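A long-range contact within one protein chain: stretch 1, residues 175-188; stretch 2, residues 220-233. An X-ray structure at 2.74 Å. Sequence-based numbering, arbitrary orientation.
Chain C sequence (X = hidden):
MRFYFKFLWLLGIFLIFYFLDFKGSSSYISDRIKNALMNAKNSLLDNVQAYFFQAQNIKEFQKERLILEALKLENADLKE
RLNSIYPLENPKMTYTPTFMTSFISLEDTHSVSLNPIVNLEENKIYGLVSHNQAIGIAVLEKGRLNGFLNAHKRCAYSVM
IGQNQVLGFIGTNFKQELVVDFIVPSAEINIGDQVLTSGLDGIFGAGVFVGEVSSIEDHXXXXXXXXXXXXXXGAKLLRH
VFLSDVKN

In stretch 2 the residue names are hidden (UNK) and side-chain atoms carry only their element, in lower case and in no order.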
# COMPACT_ATOMS: atom_id res chain seq x y z
N LYS C 175 9.95 -25.54 7.03
CA LYS C 175 9.37 -26.82 7.44
C LYS C 175 8.79 -27.58 6.26
O LYS C 175 7.97 -28.48 6.44
CB LYS C 175 8.27 -26.59 8.48
CG LYS C 175 8.62 -25.63 9.59
CD LYS C 175 7.41 -25.24 10.41
CE LYS C 175 7.86 -24.23 11.46
NZ LYS C 175 6.78 -23.74 12.35
N GLN C 176 9.21 -27.22 5.05
CA GLN C 176 8.68 -27.80 3.82
C GLN C 176 7.14 -27.93 3.79
O GLN C 176 6.59 -28.97 3.41
CB GLN C 176 9.36 -29.14 3.52
CG GLN C 176 10.80 -28.98 3.08
CD GLN C 176 11.55 -30.28 3.00
OE1 GLN C 176 11.51 -31.11 3.93
NE2 GLN C 176 12.25 -30.47 1.88
N GLU C 177 6.46 -26.86 4.20
CA GLU C 177 5.01 -26.73 4.05
C GLU C 177 4.77 -25.97 2.77
O GLU C 177 5.55 -25.10 2.39
CB GLU C 177 4.39 -25.95 5.22
CG GLU C 177 4.86 -26.40 6.60
CD GLU C 177 4.07 -25.78 7.73
OE1 GLU C 177 4.28 -24.57 8.00
OE2 GLU C 177 3.27 -26.52 8.36
N LEU C 178 3.69 -26.30 2.07
CA LEU C 178 3.31 -25.55 0.89
C LEU C 178 2.70 -24.23 1.30
O LEU C 178 1.79 -24.20 2.09
CB LEU C 178 2.34 -26.37 0.03
CG LEU C 178 2.18 -25.84 -1.39
CD1 LEU C 178 3.52 -25.92 -2.09
CD2 LEU C 178 1.17 -26.66 -2.16
N VAL C 179 3.19 -23.13 0.75
CA VAL C 179 2.74 -21.80 1.17
C VAL C 179 2.29 -20.98 -0.01
O VAL C 179 2.86 -21.09 -1.10
CB VAL C 179 3.90 -21.06 1.85
CG1 VAL C 179 3.52 -19.61 2.14
CG2 VAL C 179 4.37 -21.82 3.11
N VAL C 180 1.23 -20.19 0.18
CA VAL C 180 0.91 -19.14 -0.79
C VAL C 180 1.45 -17.82 -0.25
O VAL C 180 1.11 -17.38 0.84
CB VAL C 180 -0.60 -18.99 -1.03
CG1 VAL C 180 -0.87 -17.89 -2.03
CG2 VAL C 180 -1.21 -20.30 -1.51
N ASP C 181 2.30 -17.20 -1.04
CA ASP C 181 2.99 -15.98 -0.65
C ASP C 181 2.46 -14.78 -1.42
O ASP C 181 1.79 -14.94 -2.45
CB ASP C 181 4.49 -16.17 -0.94
CG ASP C 181 5.30 -16.41 0.30
OD1 ASP C 181 5.04 -15.67 1.28
OD2 ASP C 181 6.18 -17.32 0.29
N PHE C 182 2.76 -13.60 -0.89
CA PHE C 182 2.56 -12.32 -1.57
C PHE C 182 1.11 -11.90 -1.83
O PHE C 182 0.79 -11.29 -2.83
CB PHE C 182 3.37 -12.26 -2.86
CG PHE C 182 4.80 -12.71 -2.70
CD1 PHE C 182 5.61 -12.24 -1.66
CD2 PHE C 182 5.31 -13.68 -3.56
CE1 PHE C 182 6.90 -12.69 -1.52
CE2 PHE C 182 6.62 -14.11 -3.45
CZ PHE C 182 7.42 -13.62 -2.42
N ILE C 183 0.27 -12.16 -0.85
CA ILE C 183 -1.15 -11.80 -0.89
C ILE C 183 -1.37 -10.39 -0.33
O ILE C 183 -0.77 -10.01 0.69
CB ILE C 183 -1.95 -12.77 -0.01
CG1 ILE C 183 -1.64 -14.21 -0.38
CG2 ILE C 183 -3.43 -12.50 -0.09
CD1 ILE C 183 -2.07 -15.23 0.66
N VAL C 184 -2.25 -9.64 -0.97
CA VAL C 184 -2.53 -8.27 -0.51
C VAL C 184 -3.06 -8.28 0.92
O VAL C 184 -3.87 -9.10 1.26
CB VAL C 184 -3.51 -7.51 -1.44
CG1 VAL C 184 -2.96 -7.38 -2.85
CG2 VAL C 184 -4.83 -8.22 -1.54
N PRO C 185 -2.61 -7.35 1.76
CA PRO C 185 -3.01 -7.39 3.17
C PRO C 185 -4.50 -7.12 3.40
O PRO C 185 -5.04 -7.54 4.42
CB PRO C 185 -2.15 -6.28 3.81
CG PRO C 185 -1.14 -5.92 2.79
CD PRO C 185 -1.79 -6.17 1.47
N SER C 186 -5.15 -6.45 2.47
CA SER C 186 -6.57 -6.13 2.64
C SER C 186 -7.50 -7.27 2.26
O SER C 186 -8.70 -7.13 2.44
CB SER C 186 -6.93 -4.90 1.80
OG SER C 186 -6.81 -5.16 0.42
N ALA C 187 -6.95 -8.37 1.74
CA ALA C 187 -7.75 -9.47 1.20
C ALA C 187 -8.37 -10.32 2.29
O ALA C 187 -7.78 -10.53 3.34
CB ALA C 187 -6.91 -10.37 0.32
N GLU C 188 -9.58 -10.81 2.00
CA GLU C 188 -10.37 -11.55 2.97
C GLU C 188 -10.22 -13.02 2.70
O GLU C 188 -10.77 -13.54 1.73
CB GLU C 188 -11.82 -11.12 2.91
CG GLU C 188 -12.07 -9.80 3.60
CD GLU C 188 -13.51 -9.38 3.54
OE1 GLU C 188 -14.19 -9.66 2.52
OE2 GLU C 188 -13.97 -8.75 4.53
N UNK C 220 2.97 -7.68 7.00
CA UNK C 220 2.75 -6.23 6.91
C UNK C 220 2.46 -5.66 5.51
O UNK C 220 1.39 -5.07 5.28
c UNK C 220 4.30 -6.05 8.89
c UNK C 220 3.89 -5.47 7.56
c UNK C 220 3.49 -5.92 10.01
c UNK C 220 5.87 -7.31 10.23
c UNK C 220 5.06 -7.15 11.34
c UNK C 220 3.86 -6.46 11.23
o UNK C 220 5.45 -7.67 12.55
c UNK C 220 5.47 -6.77 9.02
N UNK C 221 3.40 -5.84 4.58
CA UNK C 221 3.18 -5.35 3.21
C UNK C 221 2.42 -6.40 2.37
O UNK C 221 1.90 -6.13 1.29
c UNK C 221 4.47 -4.91 2.50
c UNK C 221 5.46 -4.28 3.50
o UNK C 221 5.09 -6.01 1.84
N UNK C 222 2.35 -7.61 2.91
CA UNK C 222 1.66 -8.71 2.30
C UNK C 222 1.41 -9.79 3.37
O UNK C 222 1.94 -9.70 4.49
c UNK C 222 2.52 -9.27 1.16
c UNK C 222 6.06 -10.01 2.37
o UNK C 222 7.16 -12.06 2.82
c UNK C 222 4.91 -9.33 1.98
c UNK C 222 3.75 -10.02 1.61
c UNK C 222 6.04 -11.39 2.42
c UNK C 222 3.77 -11.40 1.67
c UNK C 222 4.90 -12.10 2.06
N UNK C 223 0.60 -10.78 3.02
CA UNK C 223 0.31 -11.91 3.89
C UNK C 223 0.64 -13.19 3.18
O UNK C 223 0.74 -13.21 1.96
c UNK C 223 -4.01 -10.91 4.33
n UNK C 223 -5.40 -10.55 4.68
c UNK C 223 -3.14 -11.15 5.56
c UNK C 223 -1.64 -11.00 5.28
c UNK C 223 -1.17 -11.97 4.20
N UNK C 224 0.78 -14.25 3.96
CA UNK C 224 1.02 -15.59 3.43
C UNK C 224 -0.05 -16.52 3.95
O UNK C 224 -0.66 -16.27 4.98
o UNK C 224 3.47 -15.46 3.26
c UNK C 224 2.38 -16.11 3.89
N UNK C 225 -0.25 -17.62 3.25
CA UNK C 225 -1.19 -18.64 3.66
C UNK C 225 -0.52 -19.98 3.58
O UNK C 225 -0.02 -20.37 2.53
c UNK C 225 -2.42 -18.64 2.76
N UNK C 226 -0.50 -20.69 4.70
CA UNK C 226 0.03 -22.03 4.72
C UNK C 226 -1.09 -22.97 4.38
O UNK C 226 -2.18 -22.83 4.91
c UNK C 226 1.63 -21.37 6.54
c UNK C 226 1.14 -23.80 6.12
c UNK C 226 0.57 -22.38 6.12
N UNK C 227 -0.81 -23.94 3.52
CA UNK C 227 -1.86 -24.84 3.02
C UNK C 227 -1.88 -26.15 3.75
O UNK C 227 -0.88 -26.58 4.26
c UNK C 227 -2.73 -22.94 0.91
c UNK C 227 -1.59 -23.89 0.66
c UNK C 227 -1.69 -25.13 1.53
c UNK C 227 -1.61 -24.30 -0.80
N UNK C 228 -3.04 -26.79 3.75
CA UNK C 228 -3.17 -28.18 4.16
C UNK C 228 -3.90 -28.92 3.02
O UNK C 228 -4.38 -28.28 2.09
n UNK C 228 -8.11 -26.78 7.96
c UNK C 228 -3.96 -28.26 5.46
c UNK C 228 -5.38 -27.72 5.37
c UNK C 228 -7.32 -26.81 6.68
c UNK C 228 -6.13 -27.78 6.68
N UNK C 229 -3.95 -30.25 3.08
CA UNK C 229 -4.54 -31.04 2.01
C UNK C 229 -3.91 -30.78 0.64
O UNK C 229 -4.56 -30.99 -0.39
c UNK C 229 -6.03 -30.77 1.89
c UNK C 229 -6.81 -31.36 3.01
n UNK C 229 -7.54 -30.52 3.77
o UNK C 229 -6.76 -32.58 3.20
N UNK C 230 -2.66 -30.31 0.62
CA UNK C 230 -1.94 -30.17 -0.64
C UNK C 230 -1.04 -31.37 -0.80
O UNK C 230 -0.70 -32.02 0.20
c UNK C 230 -1.12 -28.90 -0.66
N UNK C 231 -0.66 -31.66 -2.03
CA UNK C 231 0.28 -32.73 -2.28
C UNK C 231 1.64 -32.39 -1.71
O UNK C 231 2.20 -31.34 -2.03
c UNK C 231 3.85 -34.35 -4.70
c UNK C 231 3.67 -35.71 -4.51
c UNK C 231 2.80 -33.49 -4.49
c UNK C 231 2.46 -36.19 -4.06
c UNK C 231 1.56 -33.96 -4.07
c UNK C 231 0.44 -33.01 -3.78
c UNK C 231 1.41 -35.32 -3.84
N UNK C 232 2.17 -33.27 -0.87
CA UNK C 232 3.60 -33.23 -0.48
C UNK C 232 4.32 -34.56 -0.71
O UNK C 232 5.02 -34.72 -1.69
c UNK C 232 3.53 -31.31 1.33
c UNK C 232 3.64 -31.04 2.82
c UNK C 232 4.50 -30.41 0.56
c UNK C 232 3.79 -32.78 1.00
N UNK C 233 4.16 -35.49 0.23
CA UNK C 233 5.04 -36.63 0.41
C UNK C 233 4.27 -37.86 -0.02
O UNK C 233 4.70 -38.94 0.33
c UNK C 233 5.37 -36.73 1.95
o UNK C 233 6.72 -37.06 2.35
O HOH W 1 7.59 -14.61 3.37

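Position 220 carries one carbon leading to a six-carbon ring that bears one oxygen, so it is tyrosine. The CA-to-CB bond of Tyr220 points away from stretch 1, and its contact is made by the backbone, with O 3.7 Å from Pro185 CG. Position 221 has one carbon carrying an oxygen and a carbon, the branched pattern of threonine. Thr221 also points away, and its O lies 3.4 Å from Pro185 CG.

At position 222 a second six-carbon ring bears an oxygen. It lies beside Phe182, and the residue is tyrosine. Tyr222 CE1 is 3.8 Å from Phe182 CD1; the centroids are 5.3 Å apart with planes at 50°, an oblique pair in which Phe182 CD1 sits over one face of the Tyr222 ring. Asp181 OD1 lies at that ring's edge, 3.7 Å from Tyr222 CE1.

Position 223 is an unbranched row of four carbons ending in nitrogen: lysine. Its tip reaches the turn of stretch 1, where Lys223 NZ donates to Pro185 O at 3.0 Å and to Ala187 O at 2.7 Å. Position 224 has one carbon and one oxygen, hence serine; Ser224 OG donates to Asp181 OD1 at 2.5 Å. Position 225 has a single carbon, alanine. The CB of Ala225 is 4.2 Å from Val180 CB and 4.0 Å from Ile183 CD1.

Three carbons forked at the first identify position 226 as valine. Val226 CG2 is 4.4 Å from Val179 CG2, and its CG1 is 3.7 Å from Glu177 OE1. Position 227 has four carbons forked at the second, which is leucine; Leu227 CD1 meets Leu178 CD2 at 3.9 Å, and its CD2 meets Val180 CG2 at the same distance.

Position 228, again four carbons in a row ending in nitrogen, is lysine, and Lys228 points away without touching stretch 1. Two carbons, the second bearing oxygen and nitrogen, make position 229 asparagine, also without contact. The lone carbon at 230 denotes alanine: Ala230 CB packs 3.5 Å from Leu178 CD2. One carbon and an unsubstituted six-carbon ring make 231 phenylalanine, directed away. Position 232, four carbons forked at the second, is leucine, and Leu232 CD1 approaches Gln176 O at 3.7 Å. Position 233, one carbon and one oxygen, is serine; Ser233 makes no contact here.

The contact is an antiparallel strand pair, with axes 4.6 Å apart at closest approach and directions 164° apart. Val180 N to Ala225 O (2.7 Å) and Ala225 N to Val180 O (2.8 Å) form one reciprocal hydrogen-bonded pair; Ile183 N to Lys223 O (3.0 Å) and Lys223 N to Ile183 O (2.8 Å) form another. The register shifts by one between them, a beta bulge. Val180, Ile183, Lys223 and Ala225 share one sheet face, while Val179 and Val226 occupy the other. Apolar packing thus accompanies the backbone ladder, and Lys223 ties it to the adjoining turn.

Stretch 2 220-233: YTYKSAVLKNAFLS
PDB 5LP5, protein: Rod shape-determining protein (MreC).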